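Long-range contact in glycosyltransferase Gtf1 (Streptococcus pneumoniae, PDB 4PQG), which is a glycosyltransferase of the GT-B clan that holds a molecule of uridine-5'-diphosphate in its pocket: residues A[337-351]-A[373-387]. Numbering follows the deposited sequence.
With UDP (uridine-5'-diphosphate), chain C.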
loop_
_atom_site.group_PDB
_atom_site.type_symbol
_atom_site.label_atom_id
_atom_site.label_comp_id
_atom_site.label_asym_id
_atom_site.label_seq_id
_atom_site.Cartn_x
_atom_site.Cartn_y
_atom_site.Cartn_z
ATOM N N LEU A 337 7.319 1.586 -9.309
ATOM C CA LEU A 337 7.926 1.498 -10.635
ATOM C C LEU A 337 7.090 0.577 -11.517
ATOM O O LEU A 337 7.435 -0.580 -11.769
ATOM C CB LEU A 337 9.390 1.059 -10.546
ATOM C CG LEU A 337 10.240 1.718 -9.458
ATOM C CD1 LEU A 337 11.661 1.157 -9.509
ATOM C CD2 LEU A 337 10.253 3.257 -9.523
ATOM N N ALA A 338 5.976 1.130 -11.977
ATOM C CA ALA A 338 4.932 0.370 -12.593
ATOM C C ALA A 338 4.651 1.033 -13.920
ATOM O O ALA A 338 4.838 2.242 -14.053
ATOM C CB ALA A 338 3.677 0.383 -11.706
ATOM N N LYS A 339 4.204 0.238 -14.892
ATOM C CA LYS A 339 3.944 0.724 -16.249
ATOM C C LYS A 339 3.069 1.967 -16.287
ATOM O O LYS A 339 3.414 2.914 -16.982
ATOM C CB LYS A 339 3.304 -0.374 -17.107
ATOM C CG LYS A 339 4.253 -1.490 -17.458
ATOM C CD LYS A 339 3.601 -2.514 -18.381
ATOM C CE LYS A 339 4.632 -3.515 -18.890
ATOM N NZ LYS A 339 5.551 -3.961 -17.809
ATOM N N GLU A 340 1.967 1.970 -15.522
ATOM C CA GLU A 340 1.002 3.090 -15.516
ATOM C C GLU A 340 1.586 4.441 -15.044
ATOM O O GLU A 340 0.950 5.497 -15.220
ATOM C CB GLU A 340 -0.266 2.736 -14.705
ATOM C CG GLU A 340 -0.031 2.646 -13.187
ATOM C CD GLU A 340 -1.204 2.048 -12.411
ATOM O OE1 GLU A 340 -2.309 1.867 -12.987
ATOM O OE2 GLU A 340 -1.027 1.757 -11.204
ATOM N N LYS A 341 2.779 4.410 -14.449
ATOM C CA LYS A 341 3.474 5.646 -14.033
ATOM C C LYS A 341 4.422 6.176 -15.132
ATOM O O LYS A 341 4.864 7.320 -15.070
ATOM C CB LYS A 341 4.270 5.426 -12.729
ATOM C CG LYS A 341 3.435 4.953 -11.528
ATOM C CD LYS A 341 2.509 6.053 -10.972
ATOM C CE LYS A 341 1.623 5.519 -9.850
ATOM N NZ LYS A 341 1.030 6.589 -8.987
ATOM N N HIS A 342 4.736 5.323 -16.114
ATOM C CA HIS A 342 5.541 5.692 -17.294
ATOM C C HIS A 342 6.785 6.457 -16.971
ATOM O O HIS A 342 7.114 7.443 -17.655
ATOM C CB HIS A 342 4.715 6.506 -18.292
ATOM C CG HIS A 342 3.403 5.873 -18.649
ATOM N ND1 HIS A 342 3.295 4.907 -19.587
ATOM C CD2 HIS A 342 2.122 6.093 -18.154
ATOM C CE1 HIS A 342 2.003 4.531 -19.692
ATOM N NE2 HIS A 342 1.284 5.263 -18.817
ATOM N N ILE A 343 7.503 6.021 -15.940
ATOM C CA ILE A 343 8.727 6.704 -15.540
ATOM C C ILE A 343 9.744 6.697 -16.684
ATOM O O ILE A 343 10.567 7.613 -16.783
ATOM C CB ILE A 343 9.296 6.157 -14.218
ATOM C CG1 ILE A 343 8.294 6.390 -13.078
ATOM C CG2 ILE A 343 10.607 6.844 -13.864
ATOM C CD1 ILE A 343 8.632 5.645 -11.808
ATOM N N ASP A 344 9.645 5.703 -17.573
ATOM C CA ASP A 344 10.560 5.633 -18.720
ATOM C C ASP A 344 10.467 6.863 -19.614
ATOM O O ASP A 344 11.485 7.351 -20.104
ATOM C CB ASP A 344 10.400 4.336 -19.518
ATOM C CG ASP A 344 8.983 4.119 -20.005
ATOM O OD1 ASP A 344 8.060 4.204 -19.163
ATOM O OD2 ASP A 344 8.799 3.863 -21.219
ATOM N N TRP A 345 9.254 7.379 -19.801
ATOM C CA TRP A 345 9.058 8.645 -20.499
ATOM C C TRP A 345 9.763 9.781 -19.817
ATOM O O TRP A 345 10.374 10.620 -20.494
ATOM C CB TRP A 345 7.576 8.961 -20.685
ATOM C CG TRP A 345 6.813 7.945 -21.506
ATOM C CD1 TRP A 345 7.330 6.952 -22.328
ATOM C CD2 TRP A 345 5.352 7.822 -21.641
ATOM N NE1 TRP A 345 6.325 6.235 -22.921
ATOM C CE2 TRP A 345 5.119 6.697 -22.556
ATOM C CE3 TRP A 345 4.259 8.485 -21.094
ATOM C CZ2 TRP A 345 3.842 6.282 -22.904
ATOM C CZ3 TRP A 345 2.970 8.052 -21.440
ATOM C CH2 TRP A 345 2.770 6.977 -22.333
ATOM N N LEU A 346 9.711 9.830 -18.480
ATOM C CA LEU A 346 10.419 10.875 -17.739
ATOM C C LEU A 346 11.932 10.777 -17.886
ATOM O O LEU A 346 12.617 11.806 -18.039
ATOM C CB LEU A 346 10.066 10.854 -16.240
ATOM C CG LEU A 346 8.605 11.140 -15.888
ATOM C CD1 LEU A 346 8.433 11.062 -14.376
ATOM C CD2 LEU A 346 8.196 12.511 -16.419
ATOM N N VAL A 347 12.460 9.557 -17.809
ATOM C CA VAL A 347 13.897 9.360 -17.939
ATOM C C VAL A 347 14.381 9.882 -19.305
ATOM O O VAL A 347 15.328 10.682 -19.365
ATOM C CB VAL A 347 14.324 7.884 -17.696
ATOM C CG1 VAL A 347 15.786 7.666 -18.060
ATOM C CG2 VAL A 347 14.106 7.495 -16.238
ATOM N N LYS A 348 13.719 9.460 -20.385
ATOM C CA LYS A 348 14.035 9.950 -21.747
ATOM C C LYS A 348 13.901 11.475 -21.924
ATOM O O LYS A 348 14.696 12.107 -22.636
ATOM C CB LYS A 348 13.206 9.207 -22.794
ATOM C CG LYS A 348 13.445 7.703 -22.762
ATOM C CD LYS A 348 12.924 7.008 -24.006
ATOM C CE LYS A 348 13.365 5.555 -24.031
ATOM N NZ LYS A 348 13.057 4.957 -25.360
ATOM N N ALA A 349 12.902 12.060 -21.264
ATOM C CA ALA A 349 12.718 13.504 -21.256
ATOM C C ALA A 349 13.881 14.204 -20.556
ATOM O O ALA A 349 14.392 15.225 -21.053
ATOM C CB ALA A 349 11.398 13.870 -20.595
ATOM N N VAL A 350 14.304 13.648 -19.422
ATOM C CA VAL A 350 15.409 14.211 -18.648
ATOM C C VAL A 350 16.732 14.105 -19.415
ATOM O O VAL A 350 17.488 15.070 -19.444
ATOM C CB VAL A 350 15.495 13.624 -17.215
ATOM C CG1 VAL A 350 16.737 14.115 -16.476
ATOM C CG2 VAL A 350 14.253 14.015 -16.429
ATOM N N ILE A 351 16.990 12.958 -20.046
ATOM C CA ILE A 351 18.153 12.792 -20.936
ATOM C C ILE A 351 18.207 13.892 -22.001
ATOM O O ILE A 351 19.275 14.443 -22.279
ATOM C CB ILE A 351 18.180 11.393 -21.611
ATOM C CG1 ILE A 351 18.396 10.302 -20.560
ATOM C CG2 ILE A 351 19.257 11.307 -22.703
ATOM C CD1 ILE A 351 17.983 8.924 -21.049
ATOM N N LEU A 373 13.840 -2.055 -16.934
ATOM C CA LEU A 373 13.772 -1.134 -18.060
ATOM C C LEU A 373 14.470 0.198 -17.758
ATOM O O LEU A 373 15.236 0.697 -18.583
ATOM C CB LEU A 373 12.316 -0.917 -18.518
ATOM C CG LEU A 373 12.068 0.142 -19.596
ATOM C CD1 LEU A 373 12.881 -0.140 -20.862
ATOM C CD2 LEU A 373 10.585 0.256 -19.935
ATOM N N LEU A 374 14.234 0.755 -16.570
ATOM C CA LEU A 374 14.781 2.060 -16.225
ATOM C C LEU A 374 16.324 2.068 -16.195
ATOM O O LEU A 374 16.949 2.980 -16.737
ATOM C CB LEU A 374 14.191 2.573 -14.911
ATOM C CG LEU A 374 12.680 2.820 -14.836
ATOM C CD1 LEU A 374 12.341 3.418 -13.472
ATOM C CD2 LEU A 374 12.172 3.718 -15.964
ATOM N N ARG A 375 16.910 1.048 -15.564
ATOM C CA ARG A 375 18.354 0.825 -15.574
ATOM C C ARG A 375 18.919 0.676 -16.993
ATOM O O ARG A 375 20.009 1.167 -17.287
ATOM C CB ARG A 375 18.697 -0.422 -14.759
ATOM C CG ARG A 375 18.600 -0.214 -13.263
ATOM C CD ARG A 375 19.289 -1.321 -12.485
ATOM N NE ARG A 375 18.456 -2.520 -12.393
ATOM C CZ ARG A 375 17.623 -2.799 -11.387
ATOM N NH1 ARG A 375 16.921 -3.922 -11.410
ATOM N NH2 ARG A 375 17.494 -1.967 -10.354
ATOM N N GLU A 376 18.173 -0.012 -17.853
ATOM C CA GLU A 376 18.555 -0.211 -19.241
ATOM C C GLU A 376 18.618 1.116 -20.023
ATOM O O GLU A 376 19.606 1.373 -20.714
ATOM C CB GLU A 376 17.614 -1.221 -19.896
ATOM C CG GLU A 376 17.737 -1.358 -21.401
ATOM C CD GLU A 376 16.600 -2.192 -21.982
ATOM O OE1 GLU A 376 16.432 -3.351 -21.547
ATOM O OE2 GLU A 376 15.872 -1.683 -22.866
ATOM N N ILE A 377 17.581 1.946 -19.895
ATOM C CA ILE A 377 17.552 3.269 -20.514
ATOM C C ILE A 377 18.713 4.154 -20.030
ATOM O O ILE A 377 19.403 4.792 -20.839
ATOM C CB ILE A 377 16.193 3.990 -20.286
ATOM C CG1 ILE A 377 15.050 3.163 -20.877
ATOM C CG2 ILE A 377 16.199 5.386 -20.905
ATOM C CD1 ILE A 377 13.670 3.621 -20.462
ATOM N N ILE A 378 18.925 4.177 -18.718
ATOM C CA ILE A 378 19.996 4.947 -18.107
ATOM C C ILE A 378 21.369 4.477 -18.610
ATOM O O ILE A 378 22.203 5.306 -19.003
ATOM C CB ILE A 378 19.897 4.889 -16.568
ATOM C CG1 ILE A 378 18.594 5.550 -16.109
ATOM C CG2 ILE A 378 21.092 5.560 -15.904
ATOM C CD1 ILE A 378 18.212 5.214 -14.674
ATOM N N ALA A 379 21.591 3.161 -18.616
ATOM C CA ALA A 379 22.846 2.597 -19.119
ATOM C C ALA A 379 23.078 2.988 -20.577
ATOM O O ALA A 379 24.154 3.484 -20.915
ATOM C CB ALA A 379 22.869 1.084 -18.973
ATOM N N ASN A 380 22.063 2.770 -21.417
ATOM C CA ASN A 380 22.125 3.057 -22.854
ATOM C C ASN A 380 22.486 4.494 -23.206
ATOM O O ASN A 380 23.033 4.746 -24.289
ATOM C CB ASN A 380 20.805 2.693 -23.549
ATOM C CG ASN A 380 20.595 1.192 -23.663
ATOM O OD1 ASN A 380 21.515 0.411 -23.431
ATOM N ND2 ASN A 380 19.372 0.782 -24.020
ATOM N N HIS A 381 22.165 5.427 -22.307
ATOM C CA HIS A 381 22.471 6.840 -22.523
ATOM C C HIS A 381 23.601 7.344 -21.653
ATOM O O HIS A 381 23.879 8.542 -21.621
ATOM C CB HIS A 381 21.202 7.693 -22.384
ATOM C CG HIS A 381 20.194 7.473 -23.502
ATOM N ND1 HIS A 381 19.302 6.456 -23.494
ATOM C CD2 HIS A 381 19.976 8.170 -24.687
ATOM C CE1 HIS A 381 18.555 6.505 -24.612
ATOM N NE2 HIS A 381 18.963 7.554 -25.338
ATOM N N GLN A 382 24.276 6.423 -20.961
ATOM C CA GLN A 382 25.340 6.753 -19.999
ATOM C C GLN A 382 24.920 7.856 -19.018
ATOM O O GLN A 382 25.674 8.791 -18.727
ATOM C CB GLN A 382 26.663 7.088 -20.718
ATOM C CG GLN A 382 27.321 5.870 -21.364
ATOM C CD GLN A 382 28.362 6.218 -22.429
ATOM O OE1 GLN A 382 29.207 7.108 -22.247
ATOM N NE2 GLN A 382 28.320 5.490 -23.540
ATOM N N ALA A 383 23.706 7.726 -18.494
ATOM C CA ALA A 383 23.125 8.763 -17.662
ATOM C C ALA A 383 23.243 8.476 -16.160
ATOM O O ALA A 383 22.693 9.211 -15.338
ATOM C CB ALA A 383 21.675 9.002 -18.074
ATOM N N GLU A 384 23.985 7.430 -15.806
ATOM C CA GLU A 384 24.157 7.018 -14.401
ATOM C C GLU A 384 24.554 8.126 -13.423
ATOM O O GLU A 384 24.180 8.079 -12.260
ATOM C CB GLU A 384 25.163 5.863 -14.272
ATOM C CG GLU A 384 24.739 4.571 -14.955
ATOM C CD GLU A 384 25.361 4.406 -16.327
ATOM O OE1 GLU A 384 25.642 5.423 -16.990
ATOM O OE2 GLU A 384 25.574 3.253 -16.750
ATOM N N ASP A 385 25.327 9.103 -13.887
ATOM C CA ASP A 385 25.841 10.143 -13.008
ATOM C C ASP A 385 24.796 11.183 -12.637
ATOM O O ASP A 385 24.971 11.897 -11.652
ATOM C CB ASP A 385 27.093 10.812 -13.605
ATOM C CG ASP A 385 28.326 9.915 -13.539
ATOM O OD1 ASP A 385 28.302 8.895 -12.807
ATOM O OD2 ASP A 385 29.323 10.230 -14.222
ATOM N N TYR A 386 23.711 11.252 -13.405
ATOM C CA TYR A 386 22.670 12.253 -13.156
ATOM C C TYR A 386 21.220 11.739 -13.056
ATOM O O TYR A 386 20.313 12.510 -12.707
ATOM C CB TYR A 386 22.790 13.413 -14.153
ATOM C CG TYR A 386 22.378 13.137 -15.589
ATOM C CD1 TYR A 386 21.117 13.503 -16.048
ATOM C CD2 TYR A 386 23.270 12.568 -16.504
ATOM C CE1 TYR A 386 20.732 13.276 -17.364
ATOM C CE2 TYR A 386 22.896 12.343 -17.831
ATOM C CZ TYR A 386 21.625 12.703 -18.251
ATOM O OH TYR A 386 21.230 12.497 -19.554
ATOM N N ILE A 387 21.008 10.462 -13.381
ATOM C CA ILE A 387 19.711 9.793 -13.168
ATOM C C ILE A 387 19.927 8.524 -12.336
ATOM O O ILE A 387 20.698 7.631 -12.736
ATOM C CB ILE A 387 18.975 9.454 -14.492
ATOM C CG1 ILE A 387 18.829 10.705 -15.366
ATOM C CG2 ILE A 387 17.581 8.883 -14.208
ATOM C CD1 ILE A 387 18.350 10.451 -16.783
HETATM N N1 UDP C . 6.106 6.207 -1.272
HETATM C C2 UDP C . 7.120 6.075 -0.299
HETATM N N3 UDP C . 8.376 5.924 -0.692
HETATM C C4 UDP C . 8.731 5.885 -1.985
HETATM C C5 UDP C . 7.757 6.004 -2.981
HETATM C C6 UDP C . 6.425 6.173 -2.584
HETATM O O2 UDP C . 6.854 6.110 0.929
HETATM O O4 UDP C . 9.941 5.742 -2.270
HETATM C "C1'" UDP C . 4.727 6.414 -0.805
HETATM C "C2'" UDP C . 4.347 7.874 -1.034
HETATM O "O2'" UDP C . 4.746 8.756 0.035
HETATM C "C3'" UDP C . 2.838 7.853 -1.206
HETATM C "C4'" UDP C . 2.546 6.438 -1.699
HETATM O "O4'" UDP C . 3.765 5.687 -1.571
HETATM O "O3'" UDP C . 2.182 8.060 0.050
HETATM C "C5'" UDP C . 2.121 6.399 -3.166
HETATM O "O5'" UDP C . 0.810 6.927 -3.266
HETATM P PA UDP C . 0.265 7.564 -4.634
HETATM O O1A UDP C . -1.157 8.011 -4.424
HETATM O O2A UDP C . 1.286 8.587 -5.072
HETATM O O3A UDP C . 0.437 6.443 -5.781
HETATM P PB UDP C . -0.218 4.981 -5.942
HETATM O O1B UDP C . -0.572 4.906 -7.410
HETATM O O2B UDP C . 0.872 4.017 -5.501
HETATM O O3B UDP C . -1.464 4.975 -5.077
#
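Ile351 sets its CD1 methyl over one face of the His381 imidazole, a CH-pi contact 4.0 Å from the ring centroid. At the edge of that ring, His381 ND1 gives a hydrogen bond of 3.1 Å to Ile377 O, only 4° out of the ring plane, which fixes the rotation of the ring and keeps its face turned to the isoleucine. The Tyr386 ring is met at its edge instead, by Val350 CG1 and Ile351 CA, the latter 3.4 Å from Tyr386 OH, while His354 stacks on it. Both helices belong to the Rossmann-like domain of a GT-B fold, in consecutive beta-alpha units 330-334/343-353 and 361-365/371-380 of a parallel sheet. The axes of segments 343-351 and 373-380 run nearly parallel (13°) and come within 10.0 Å of each other, and branched aliphatic side chains fill the interface. Ile377 is a knob in a hole made by Asp344, Val347, Lys348 and Ile351: its CG2 branch meets Val347 CG1 at 3.7 Å, and its CD1 end reaches Asp344 CB. Lys348 suits one wall of this hole because its CG and CE pack on Ile377 while NZ forms a salt bridge with Glu458. Leu374 divides its fork, CD1 going to Ile343 CG2 and CD2 to Asp344 N in the first turn of the helix. Val347 also touches Ile364, and Val350 touches Phe362, both of strand 361-365. Ile387, first residue of edge strand 387-391, sets CD1 against Val347 CG1, Val350 CG1 and Ile351 CG1. A Schellman motif with Gln382 at positive phi ends helix 371-380. Ahead of helix 343-353, Lys341 bends at chi2 (-71°) toward the diphosphate, where its NZ, also paired with Glu412, donates to UDP O1B at 2.8 Å.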